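Local coordinates for Peptide/nickel transport system substrate-binding protein (Listeria monocytogenes serotype 1/2a, PDB 5KZT), which binds peptides and, like other OppA-type solute-binding proteins, probably delivers them to a membrane transporter for uptake into the cell, at residues G124-G129 against E134-K139; F166-E171 against L189-F194; N226-Q231 against L237-T242; F371-D374 against N378-K381; M448-K453 against E481-T486. All blocks are in the same frame, centred on the assembly; numbering follows the deposited sequence.

Interaction 1: residues G124-G129 against E134-K139; sequences GDIVAG and EELGIK
The end of helix 123-127 comes nearest to the loop before strand 138-140 at I126 and L136, whose CA atoms lie 7.4 Å apart. Each segment carries a tight turn close in sequence to its touching residue. The helix closes in a Schellman motif: G129 takes a positive phi of 73°, and its N donates to I126 O at 2.9 Å. On the other segment, G137 is the centre of an inverse gamma turn, which sends the chain from the loop into the strand at the edge of its antiparallel sheet.

The bridge itself is one methyl. I126 places CG1 beside its backbone N and runs on nearly extended (chi2 161°), which carries CD1 out from the helix to the backbone of the other segment. The polar periphery is held separately: D125 forms a salt bridge with K131, E135 OE2 accepts from K132 N, and E135 O accepts from N122 ND2. Both apolar residues also rest on helix 94-105, I126 on V105 and L136 on W101, so the contact is a buried corner between three pieces of the fold. I126 CD1 ends up 3.5 Å from L136 N and 3.6 Å from L136 CA, with L136 CB at 3.8 Å.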
# COMPACT_ATOMS: atom_id res chain seq x y z
N GLY A 124 20.08 6.97 1.98
CA GLY A 124 20.24 7.00 0.53
C GLY A 124 21.55 6.40 0.07
O GLY A 124 21.59 5.53 -0.81
N ASP A 125 22.64 6.85 0.69
CA ASP A 125 23.98 6.36 0.36
C ASP A 125 24.15 4.86 0.59
O ASP A 125 24.81 4.17 -0.18
CB ASP A 125 25.02 7.11 1.20
CG ASP A 125 25.25 8.53 0.72
OD1 ASP A 125 24.75 8.89 -0.38
OD2 ASP A 125 25.96 9.28 1.44
N ILE A 126 23.54 4.35 1.65
CA ILE A 126 23.66 2.93 1.97
C ILE A 126 22.90 2.06 0.95
O ILE A 126 23.41 1.02 0.50
CB ILE A 126 23.17 2.67 3.40
CG1 ILE A 126 24.12 3.34 4.39
CG2 ILE A 126 23.08 1.18 3.67
CD1 ILE A 126 23.52 3.54 5.76
N VAL A 127 21.70 2.49 0.57
CA VAL A 127 20.89 1.79 -0.44
C VAL A 127 21.66 1.69 -1.76
O VAL A 127 21.66 0.62 -2.41
CB VAL A 127 19.50 2.45 -0.61
CG1 VAL A 127 18.77 1.94 -1.84
CG2 VAL A 127 18.68 2.15 0.62
N ALA A 128 22.35 2.78 -2.11
CA ALA A 128 23.19 2.83 -3.31
C ALA A 128 24.55 2.12 -3.17
O ALA A 128 25.32 2.11 -4.12
CB ALA A 128 23.39 4.28 -3.75
N GLY A 129 24.86 1.53 -2.01
CA GLY A 129 26.14 0.85 -1.80
C GLY A 129 27.35 1.76 -1.63
O GLY A 129 28.48 1.30 -1.77
N GLU A 134 26.00 -0.05 8.67
CA GLU A 134 26.32 0.45 10.02
C GLU A 134 26.47 1.99 10.13
O GLU A 134 26.46 2.53 11.23
CB GLU A 134 27.57 -0.24 10.58
CG GLU A 134 28.89 0.13 9.91
CD GLU A 134 30.02 -0.82 10.29
OE1 GLU A 134 31.15 -0.33 10.49
OE2 GLU A 134 29.79 -2.04 10.39
N GLU A 135 26.57 2.70 9.01
CA GLU A 135 26.65 4.15 9.02
C GLU A 135 25.29 4.84 9.14
O GLU A 135 25.24 6.05 9.24
CB GLU A 135 27.44 4.64 7.80
CG GLU A 135 28.86 4.07 7.77
CD GLU A 135 29.66 4.51 6.56
OE1 GLU A 135 29.95 5.72 6.45
OE2 GLU A 135 30.00 3.65 5.70
N LEU A 136 24.20 4.08 9.12
CA LEU A 136 22.86 4.64 9.17
C LEU A 136 22.67 5.46 10.44
O LEU A 136 23.20 5.09 11.51
CB LEU A 136 21.82 3.51 9.13
CG LEU A 136 20.34 3.95 8.98
CD1 LEU A 136 20.09 4.68 7.66
CD2 LEU A 136 19.41 2.75 9.10
N GLY A 137 21.94 6.56 10.33
CA GLY A 137 21.71 7.46 11.44
C GLY A 137 20.77 6.97 12.51
O GLY A 137 19.82 7.66 12.86
N ILE A 138 21.02 5.78 13.04
CA ILE A 138 20.36 5.28 14.24
C ILE A 138 21.42 4.61 15.11
O ILE A 138 22.20 3.80 14.61
CB ILE A 138 19.18 4.33 13.92
CG1 ILE A 138 18.49 3.88 15.22
CG2 ILE A 138 19.62 3.14 13.04
CD1 ILE A 138 17.17 3.16 15.01
N LYS A 139 21.44 4.98 16.39
CA LYS A 139 22.40 4.54 17.40
C LYS A 139 21.65 4.04 18.62
O LYS A 139 20.70 4.70 19.07
CB LYS A 139 23.22 5.73 17.90
CG LYS A 139 24.60 5.92 17.34
CD LYS A 139 25.22 7.16 17.99
CE LYS A 139 26.55 7.57 17.37
NZ LYS A 139 26.42 7.84 15.90

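Interaction 2: residues F166-E171 against L189-F194; sequences FFPLNE and LFNGPF
Van der Waals contacts join the two loops at two points, P168 with N191 and N170 with L189. In the second, the methyl CD1 of L189 lies 3.7 Å from N170 CB and 3.8 Å from N170 ND2, so it packs along the stem and amide of the asparagine at an oblique angle. The other point is slighter, with P168 CG 3.8 Å from N191 ND2.

Water supplies the polar link. One molecule donates to P168 O at 2.8 Å and to N191 OD1 at 2.8 Å. With CG set between its backbone N and carbonyl carbon (chi1 75°), N191 directs its amide at the other loop, ND2 to P168 CG and OD1 to the water. OD1 also accepts from E47 N and N46 ND2, so three donors grip a single oxygen and fix the rotation of the amide that carries the water.

Hydrogen bonds to outside residues also hold N170. Its ND2 reaches D90 OD2, while its OD1 accepts from F173 N. All four touching residues are buried. The bond from F173 N makes N170 the N-cap of helix 171-177, and the contact draws together the loops that enter and follow that helix, ahead of strand 194-197.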
# COMPACT_ATOMS: atom_id res chain seq x y z
N PHE A 166 9.91 0.37 9.60
CA PHE A 166 10.63 0.96 10.73
C PHE A 166 10.37 0.24 12.07
O PHE A 166 10.85 0.67 13.10
CB PHE A 166 10.23 2.44 10.86
CG PHE A 166 10.70 3.28 9.71
CD1 PHE A 166 10.04 3.25 8.49
CD2 PHE A 166 11.81 4.11 9.84
CE1 PHE A 166 10.50 4.03 7.42
CE2 PHE A 166 12.25 4.89 8.77
CZ PHE A 166 11.60 4.84 7.57
N PHE A 167 9.62 -0.87 12.06
CA PHE A 167 9.42 -1.67 13.27
C PHE A 167 10.73 -2.37 13.63
O PHE A 167 11.52 -2.67 12.75
CB PHE A 167 8.34 -2.73 13.04
CG PHE A 167 6.93 -2.18 12.94
CD1 PHE A 167 6.64 -0.81 12.97
CD2 PHE A 167 5.88 -3.07 12.78
CE1 PHE A 167 5.35 -0.35 12.86
CE2 PHE A 167 4.57 -2.62 12.69
CZ PHE A 167 4.30 -1.26 12.73
N PRO A 168 10.94 -2.69 14.93
CA PRO A 168 12.08 -3.48 15.36
C PRO A 168 11.97 -4.96 14.96
O PRO A 168 10.86 -5.44 14.67
CB PRO A 168 12.07 -3.32 16.87
CG PRO A 168 10.62 -3.17 17.20
CD PRO A 168 9.99 -2.45 16.04
N LEU A 169 13.12 -5.62 14.89
CA LEU A 169 13.21 -7.06 14.68
C LEU A 169 14.22 -7.65 15.65
O LEU A 169 15.21 -7.00 16.00
CB LEU A 169 13.62 -7.37 13.23
CG LEU A 169 12.55 -7.05 12.19
CD1 LEU A 169 13.16 -7.12 10.79
CD2 LEU A 169 11.36 -8.01 12.31
N ASN A 170 13.95 -8.88 16.06
CA ASN A 170 14.82 -9.64 16.93
C ASN A 170 15.91 -10.32 16.12
O ASN A 170 15.67 -11.34 15.50
CB ASN A 170 13.98 -10.66 17.69
CG ASN A 170 14.78 -11.43 18.72
OD1 ASN A 170 15.72 -12.17 18.40
ND2 ASN A 170 14.40 -11.26 19.98
N GLU A 171 17.13 -9.77 16.14
CA GLU A 171 18.22 -10.25 15.27
C GLU A 171 18.50 -11.73 15.46
O GLU A 171 18.70 -12.47 14.48
CB GLU A 171 19.50 -9.46 15.49
CG GLU A 171 20.69 -9.96 14.66
CD GLU A 171 21.88 -9.03 14.71
OE1 GLU A 171 21.85 -8.03 15.43
OE2 GLU A 171 22.86 -9.33 14.03
N LEU A 189 8.22 -13.64 15.06
CA LEU A 189 8.09 -13.19 16.46
C LEU A 189 7.25 -11.93 16.55
O LEU A 189 7.28 -11.07 15.67
CB LEU A 189 9.46 -12.88 17.09
CG LEU A 189 10.31 -13.91 17.81
CD1 LEU A 189 11.44 -13.20 18.55
CD2 LEU A 189 9.50 -14.81 18.75
N PHE A 190 6.53 -11.79 17.66
CA PHE A 190 5.49 -10.78 17.81
C PHE A 190 5.79 -9.85 18.99
O PHE A 190 6.26 -10.29 20.04
CB PHE A 190 4.13 -11.47 17.99
CG PHE A 190 3.92 -12.61 17.04
CD1 PHE A 190 3.87 -12.37 15.65
CD2 PHE A 190 3.85 -13.93 17.49
CE1 PHE A 190 3.70 -13.44 14.75
CE2 PHE A 190 3.69 -14.99 16.60
CZ PHE A 190 3.62 -14.75 15.23
N ASN A 191 5.56 -8.56 18.78
CA ASN A 191 5.64 -7.58 19.87
C ASN A 191 4.43 -6.65 19.86
O ASN A 191 4.46 -5.61 20.50
CB ASN A 191 6.96 -6.78 19.83
CG ASN A 191 6.99 -5.72 18.73
OD1 ASN A 191 6.52 -5.96 17.62
ND2 ASN A 191 7.56 -4.56 19.04
N GLY A 192 3.37 -7.05 19.16
CA GLY A 192 2.17 -6.23 19.02
C GLY A 192 1.01 -6.83 19.80
O GLY A 192 1.19 -7.78 20.55
N PRO A 193 -0.19 -6.25 19.63
CA PRO A 193 -1.38 -6.74 20.36
C PRO A 193 -1.75 -8.20 20.16
O PRO A 193 -2.34 -8.82 21.06
CB PRO A 193 -2.51 -5.83 19.85
CG PRO A 193 -1.82 -4.59 19.39
CD PRO A 193 -0.45 -4.97 18.95
N PHE A 194 -1.43 -8.76 18.98
CA PHE A 194 -1.81 -10.10 18.62
C PHE A 194 -0.60 -10.94 18.18
O PHE A 194 0.41 -10.40 17.73
CB PHE A 194 -2.86 -10.04 17.51
CG PHE A 194 -4.12 -9.33 17.92
CD1 PHE A 194 -5.11 -10.00 18.62
CD2 PHE A 194 -4.32 -8.01 17.61
CE1 PHE A 194 -6.27 -9.34 19.02
CE2 PHE A 194 -5.46 -7.33 18.02
CZ PHE A 194 -6.46 -8.01 18.71
O HOH W 1 8.18 -5.31 15.40

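Interaction 3: residues N226-Q231 against L237-T242; sequences NVQVVQ and LNLYNT
Next to L239, the residue that meets Q228 and V230 across the contact, N238 O is gripped by two donors from one residue. T242 OG1 reaches it at 2.7 Å, with a C=O...donor angle of 136° and a tilt of 25° from the carbonyl plane. T242 N adds a backbone bond of 3.0 Å from the opposite face of that plane. T242 is the first residue to leave helical geometry, so this double grip ties down the end of helix 233-241.

The helix is laid against the end of strand 224-229, which belongs to a mixed sheet and pairs there with strand 16-21. A single branch of L239 does the touching: CD1 is 3.7 Å from Q228 OE1 and 4.1 Å from V230 CG2. Q228 sets CG between its backbone N and carbonyl carbon (chi1 61°) and then runs extended, which lifts its amide off the strand so that OE1 meets the leucine methyl, the two side chains coming from opposite directions. V230, two residues further, approaches L239 tip to tip. V245 in the loop after the helix touches both Q228 and L239, and K244 also touches L239.

Since a methyl group cannot hydrogen-bond to the glutamine amide, the joint rests on shape and dispersion forces. Directional polar bonds lie within the helix end, and the helix meets the strand segment through van der Waals contact of one methyl with an amide and a valine.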
# COMPACT_ATOMS: atom_id res chain seq x y z
N ASN A 226 -10.42 -14.39 13.44
CA ASN A 226 -10.28 -15.43 12.42
C ASN A 226 -10.43 -14.78 11.06
O ASN A 226 -11.39 -14.02 10.84
CB ASN A 226 -11.37 -16.49 12.58
CG ASN A 226 -11.35 -17.16 13.94
OD1 ASN A 226 -10.30 -17.67 14.36
ND2 ASN A 226 -12.48 -17.16 14.66
N VAL A 227 -9.50 -15.08 10.16
CA VAL A 227 -9.52 -14.53 8.80
C VAL A 227 -9.54 -15.65 7.79
O VAL A 227 -8.78 -16.62 7.93
CB VAL A 227 -8.30 -13.63 8.52
CG1 VAL A 227 -8.46 -12.94 7.17
CG2 VAL A 227 -8.14 -12.61 9.64
N GLN A 228 -10.39 -15.52 6.77
CA GLN A 228 -10.42 -16.46 5.64
C GLN A 228 -10.44 -15.69 4.33
O GLN A 228 -11.02 -14.61 4.22
CB GLN A 228 -11.59 -17.42 5.74
CG GLN A 228 -12.94 -16.77 5.74
CD GLN A 228 -14.06 -17.77 5.90
OE1 GLN A 228 -14.28 -18.61 5.03
NE2 GLN A 228 -14.79 -17.67 7.00
N VAL A 229 -9.80 -16.26 3.33
CA VAL A 229 -9.81 -15.68 2.00
C VAL A 229 -11.13 -15.95 1.28
O VAL A 229 -11.57 -17.09 1.19
CB VAL A 229 -8.62 -16.20 1.17
CG1 VAL A 229 -8.69 -15.68 -0.26
CG2 VAL A 229 -7.33 -15.77 1.84
N VAL A 230 -11.76 -14.88 0.81
CA VAL A 230 -13.02 -14.96 0.04
C VAL A 230 -12.86 -14.01 -1.13
O VAL A 230 -12.47 -12.87 -0.93
CB VAL A 230 -14.26 -14.51 0.86
CG1 VAL A 230 -15.53 -14.62 0.00
CG2 VAL A 230 -14.41 -15.36 2.12
N GLN A 231 -13.14 -14.47 -2.33
CA GLN A 231 -12.82 -13.71 -3.54
C GLN A 231 -14.02 -13.45 -4.43
O GLN A 231 -13.87 -13.13 -5.62
CB GLN A 231 -11.76 -14.45 -4.31
CG GLN A 231 -10.50 -14.64 -3.49
CD GLN A 231 -9.37 -15.15 -4.34
OE1 GLN A 231 -9.46 -16.24 -4.90
NE2 GLN A 231 -8.31 -14.34 -4.47
N LEU A 237 -21.29 -12.95 1.19
CA LEU A 237 -22.63 -12.60 1.65
C LEU A 237 -23.34 -13.78 2.34
O LEU A 237 -23.96 -13.62 3.40
CB LEU A 237 -23.46 -12.06 0.48
CG LEU A 237 -24.76 -11.33 0.81
CD1 LEU A 237 -24.57 -10.28 1.90
CD2 LEU A 237 -25.31 -10.70 -0.46
N ASN A 238 -23.25 -14.97 1.74
CA ASN A 238 -23.81 -16.16 2.36
C ASN A 238 -23.19 -16.45 3.74
O ASN A 238 -23.88 -16.85 4.67
CB ASN A 238 -23.65 -17.37 1.45
CG ASN A 238 -24.11 -18.64 2.09
OD1 ASN A 238 -25.30 -18.83 2.32
ND2 ASN A 238 -23.17 -19.51 2.44
N LEU A 239 -21.88 -16.24 3.87
CA LEU A 239 -21.19 -16.45 5.14
C LEU A 239 -21.66 -15.42 6.19
O LEU A 239 -21.88 -15.76 7.35
CB LEU A 239 -19.68 -16.39 4.94
CG LEU A 239 -19.04 -17.55 4.16
CD1 LEU A 239 -17.58 -17.24 3.90
CD2 LEU A 239 -19.17 -18.88 4.91
N TYR A 240 -21.84 -14.18 5.75
CA TYR A 240 -22.37 -13.11 6.59
C TYR A 240 -23.81 -13.41 7.07
O TYR A 240 -24.12 -13.23 8.23
CB TYR A 240 -22.33 -11.79 5.83
CG TYR A 240 -22.77 -10.57 6.60
CD1 TYR A 240 -24.11 -10.18 6.63
CD2 TYR A 240 -21.84 -9.78 7.28
CE1 TYR A 240 -24.52 -9.05 7.33
CE2 TYR A 240 -22.24 -8.65 7.99
CZ TYR A 240 -23.58 -8.30 8.02
OH TYR A 240 -23.94 -7.16 8.69
N ASN A 241 -24.66 -13.88 6.16
CA ASN A 241 -26.06 -14.18 6.48
C ASN A 241 -26.25 -15.44 7.30
O ASN A 241 -27.31 -15.62 7.89
CB ASN A 241 -26.89 -14.34 5.21
CG ASN A 241 -27.03 -13.04 4.45
OD1 ASN A 241 -27.04 -11.98 5.03
ND2 ASN A 241 -27.16 -13.14 3.14
N THR A 242 -25.25 -16.33 7.30
CA THR A 242 -25.24 -17.51 8.16
C THR A 242 -24.36 -17.31 9.40
O THR A 242 -24.05 -18.28 10.08
CB THR A 242 -24.84 -18.79 7.39
OG1 THR A 242 -23.58 -18.63 6.74
CG2 THR A 242 -25.88 -19.11 6.36

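Interaction 4: residues F371-D374 against N378-K381; sequences FTSD and NARK
A strand-to-helix junction brings D374 and A379 together in the connection between strand 367-374 and helix 377-393, and their CA atoms are 5.5 Å apart. A379 points its methyl at D374: its CB is 3.2 Å from D374 O, a tight approach, and 4.0 Å from D374 CB. S373 OG lies 4.0 Å from the same methyl. With OG turned anti to its backbone N (chi1 -164°), S373 also meets a water at 2.7 Å, and this water donates a weak bond of 3.4 Å to A379 O.

Strand 367-374, helix 377-393 and strand 397-404 make up a beta-alpha-beta unit with the two strands side by side and parallel. N403 on the second strand gives its ND2 to D374 O, so the oxygen pressed against A379 CB has a hydrogen-bond donor elsewhere. D374 OD1 forms a salt bridge with R409 NE, which probably steadies the carboxylate. The junction also borders the bound peptide, whose backbone is hydrogen-bonded to D374 OD2 and one of whose basic side chains packs against A379.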
# COMPACT_ATOMS: atom_id res chain seq x y z
N PHE A 371 -3.07 -7.69 -20.54
CA PHE A 371 -3.45 -6.87 -19.41
C PHE A 371 -3.45 -7.73 -18.14
O PHE A 371 -4.20 -8.72 -18.07
CB PHE A 371 -4.84 -6.27 -19.65
CG PHE A 371 -5.25 -5.28 -18.60
CD1 PHE A 371 -4.52 -4.12 -18.40
CD2 PHE A 371 -6.36 -5.52 -17.80
CE1 PHE A 371 -4.90 -3.20 -17.42
CE2 PHE A 371 -6.74 -4.61 -16.82
CZ PHE A 371 -6.01 -3.44 -16.63
N THR A 372 -2.63 -7.38 -17.15
CA THR A 372 -2.61 -8.10 -15.88
C THR A 372 -3.46 -7.44 -14.78
O THR A 372 -3.33 -6.24 -14.51
CB THR A 372 -1.17 -8.31 -15.37
OG1 THR A 372 -0.44 -9.09 -16.31
CG2 THR A 372 -1.16 -9.05 -14.04
N SER A 373 -4.31 -8.24 -14.15
CA SER A 373 -5.03 -7.85 -12.94
C SER A 373 -5.15 -9.05 -11.97
O SER A 373 -4.52 -10.10 -12.20
CB SER A 373 -6.40 -7.27 -13.30
OG SER A 373 -6.96 -6.55 -12.19
N ASP A 374 -5.92 -8.89 -10.90
CA ASP A 374 -6.04 -9.92 -9.87
C ASP A 374 -7.08 -10.98 -10.25
O ASP A 374 -7.69 -10.89 -11.32
CB ASP A 374 -6.33 -9.27 -8.52
CG ASP A 374 -5.18 -8.40 -8.05
OD1 ASP A 374 -4.01 -8.76 -8.32
OD2 ASP A 374 -5.44 -7.35 -7.43
N ASN A 378 -14.52 -9.72 -9.09
CA ASN A 378 -14.64 -8.32 -9.53
C ASN A 378 -13.46 -7.87 -10.38
O ASN A 378 -13.63 -7.05 -11.26
CB ASN A 378 -14.84 -7.35 -8.36
CG ASN A 378 -15.46 -6.03 -8.81
OD1 ASN A 378 -16.59 -6.00 -9.31
ND2 ASN A 378 -14.72 -4.94 -8.65
N ALA A 379 -12.27 -8.41 -10.12
CA ALA A 379 -11.11 -8.09 -10.96
C ALA A 379 -11.31 -8.63 -12.39
O ALA A 379 -10.95 -7.96 -13.34
CB ALA A 379 -9.83 -8.65 -10.36
N ARG A 380 -11.89 -9.81 -12.50
CA ARG A 380 -12.25 -10.41 -13.80
C ARG A 380 -13.32 -9.57 -14.56
O ARG A 380 -13.22 -9.37 -15.75
CB ARG A 380 -12.71 -11.85 -13.57
CG ARG A 380 -13.22 -12.62 -14.78
CD ARG A 380 -13.58 -14.03 -14.35
NE ARG A 380 -14.39 -14.76 -15.33
CZ ARG A 380 -14.80 -16.03 -15.21
NH1 ARG A 380 -14.48 -16.74 -14.12
NH2 ARG A 380 -15.53 -16.60 -16.17
N LYS A 381 -14.34 -9.10 -13.86
CA LYS A 381 -15.30 -8.13 -14.41
C LYS A 381 -14.60 -6.84 -14.90
O LYS A 381 -14.90 -6.31 -15.98
CB LYS A 381 -16.34 -7.79 -13.35
CG LYS A 381 -17.51 -6.98 -13.87
CD LYS A 381 -18.42 -6.55 -12.74
CE LYS A 381 -19.54 -5.69 -13.26
NZ LYS A 381 -20.44 -6.44 -14.18
O HOH W 2 -8.80 -5.33 -13.75

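Interaction 5: residues M448-K453 against E481-T486; sequences MSYSNK and EKILLT
Y450 and L484 form the buried half of this contact, between the loop that precedes helix 453-459 and the long helix 471-487. L484 CD1 sits 3.6 Å from Y450 CE2 and 4.0 Å from Y450 CZ, approaching the ring obliquely. The leucine sets CG anti to its backbone N (chi1 -173°), which swings the branch round to the ring although its CB does not point straight at the loop. A490 backs the pair by touching both residues, and Y455 adds to the cover over L484.

The other half is less enclosed, since N452 and I483 are both partly exposed. Their side chains cross at about a right angle and make a single close approach, N452 ND2 3.4 Å from I483 CG2, with N452 CG at 3.8 Å. Y450 OH comes no nearer to I483 than 4.2 Å, at O and CG2. Beyond them S451 and K453 on the loop and K482 on the helix are exposed.

N452 is also the N-cap of helix 453-459, its side chain capping a backbone N there, while the helix it packs against widens into a pi-type turn at 483-486. The polar ends of Y450 and N452 find a common partner just past this turn: OH of the tyrosine and ND2 of the asparagine both hydrogen-bond to D488 OD2. Van der Waals contacts thus bring loop and helix together, and one carboxylate oxygen, whose negative charge these two partners would tend to stabilise, links the polar ends of both loop residues.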
# COMPACT_ATOMS: atom_id res chain seq x y z
N MET A 448 8.49 0.15 -14.63
CA MET A 448 7.95 0.40 -15.94
C MET A 448 9.05 0.80 -16.92
O MET A 448 8.75 0.99 -18.10
CB MET A 448 6.93 1.53 -15.84
CG MET A 448 5.69 1.15 -15.07
SD MET A 448 4.45 2.45 -15.08
CE MET A 448 5.35 3.90 -14.56
N SER A 449 10.29 0.93 -16.44
CA SER A 449 11.36 1.62 -17.16
C SER A 449 10.93 3.02 -17.61
O SER A 449 11.28 3.48 -18.70
CB SER A 449 11.90 0.77 -18.32
OG SER A 449 12.47 -0.44 -17.83
N TYR A 450 10.16 3.69 -16.75
CA TYR A 450 9.81 5.07 -16.96
C TYR A 450 10.91 5.91 -16.34
O TYR A 450 11.24 5.73 -15.17
CB TYR A 450 8.47 5.42 -16.33
CG TYR A 450 8.22 6.92 -16.28
CD1 TYR A 450 8.00 7.65 -17.44
CD2 TYR A 450 8.25 7.61 -15.07
CE1 TYR A 450 7.78 9.01 -17.40
CE2 TYR A 450 8.03 8.97 -15.01
CZ TYR A 450 7.81 9.67 -16.17
OH TYR A 450 7.61 11.02 -16.10
N SER A 451 11.44 6.85 -17.11
CA SER A 451 12.52 7.71 -16.66
C SER A 451 12.35 9.08 -17.26
O SER A 451 12.45 9.23 -18.49
CB SER A 451 13.87 7.14 -17.08
OG SER A 451 14.96 7.93 -16.63
N ASN A 452 12.10 10.07 -16.41
CA ASN A 452 12.12 11.48 -16.80
C ASN A 452 12.97 12.25 -15.79
O ASN A 452 12.59 12.37 -14.63
CB ASN A 452 10.69 12.02 -16.84
CG ASN A 452 10.63 13.48 -17.25
OD1 ASN A 452 11.39 14.28 -16.73
ND2 ASN A 452 9.76 13.83 -18.19
N LYS A 453 14.13 12.76 -16.23
CA LYS A 453 15.06 13.44 -15.30
C LYS A 453 14.51 14.71 -14.67
O LYS A 453 14.92 15.07 -13.57
CB LYS A 453 16.42 13.74 -15.96
CG LYS A 453 17.23 12.51 -16.39
CD LYS A 453 17.27 11.35 -15.39
CE LYS A 453 17.91 11.70 -14.03
NZ LYS A 453 17.59 10.73 -12.94
N GLU A 481 3.11 16.34 -11.12
CA GLU A 481 2.03 15.50 -11.61
C GLU A 481 1.73 15.76 -13.09
O GLU A 481 1.39 14.84 -13.85
CB GLU A 481 0.76 15.63 -10.75
CG GLU A 481 -0.23 14.50 -11.03
CD GLU A 481 -1.44 14.50 -10.11
OE1 GLU A 481 -1.74 13.44 -9.54
OE2 GLU A 481 -2.09 15.55 -9.95
N LYS A 482 1.84 17.02 -13.51
CA LYS A 482 1.67 17.35 -14.93
C LYS A 482 2.68 16.66 -15.83
O LYS A 482 2.34 16.19 -16.92
CB LYS A 482 1.76 18.85 -15.15
CG LYS A 482 1.21 19.26 -16.51
CD LYS A 482 1.53 20.71 -16.84
CE LYS A 482 1.11 21.04 -18.25
NZ LYS A 482 2.11 20.63 -19.28
N ILE A 483 3.92 16.59 -15.37
CA ILE A 483 4.99 15.90 -16.10
C ILE A 483 4.65 14.41 -16.23
O ILE A 483 4.70 13.83 -17.32
CB ILE A 483 6.36 16.07 -15.39
CG1 ILE A 483 6.77 17.54 -15.34
CG2 ILE A 483 7.43 15.26 -16.12
CD1 ILE A 483 7.98 17.82 -14.49
N LEU A 484 4.29 13.80 -15.12
CA LEU A 484 4.02 12.35 -15.07
C LEU A 484 2.84 11.96 -15.98
O LEU A 484 2.92 10.98 -16.72
CB LEU A 484 3.72 11.93 -13.63
CG LEU A 484 3.56 10.45 -13.34
CD1 LEU A 484 4.90 9.75 -13.43
CD2 LEU A 484 2.93 10.20 -11.97
N LEU A 485 1.77 12.74 -15.90
CA LEU A 485 0.51 12.38 -16.52
C LEU A 485 0.31 13.05 -17.88
O LEU A 485 0.40 12.38 -18.89
CB LEU A 485 -0.66 12.69 -15.56
CG LEU A 485 -0.57 11.97 -14.21
CD1 LEU A 485 -1.76 12.33 -13.32
CD2 LEU A 485 -0.46 10.45 -14.37
N THR A 486 0.09 14.36 -17.90
CA THR A 486 -0.19 15.06 -19.14
C THR A 486 0.97 14.96 -20.14
O THR A 486 0.74 14.64 -21.30
CB THR A 486 -0.55 16.53 -18.86
OG1 THR A 486 -1.77 16.57 -18.11
CG2 THR A 486 -0.73 17.33 -20.17

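Interaction 4 borders the bound peptide, through D374, N378 and A379. Its nearest neighbour is interaction 3, with nearest atoms about 5 Å and centres 21 Å apart; interaction 5 follows, its nearest atoms about 11 Å from interaction 4. Interactions 1 and 2, about 7 Å apart at their nearest atoms, both lean on helix 94-105, where W101 packs against L136 and donates to F166 O. Residue ranges 189-194 and 226-231 reach the same mixed sheet, through strands 194-197 and 224-229. Interactions 3 and 5 both touch strand 491-503, which shares a sheet with strand 367-374 of interaction 4. Interactions 1 and 4 lie on opposite sides of the chain's centre, with their own centres 39 Å apart.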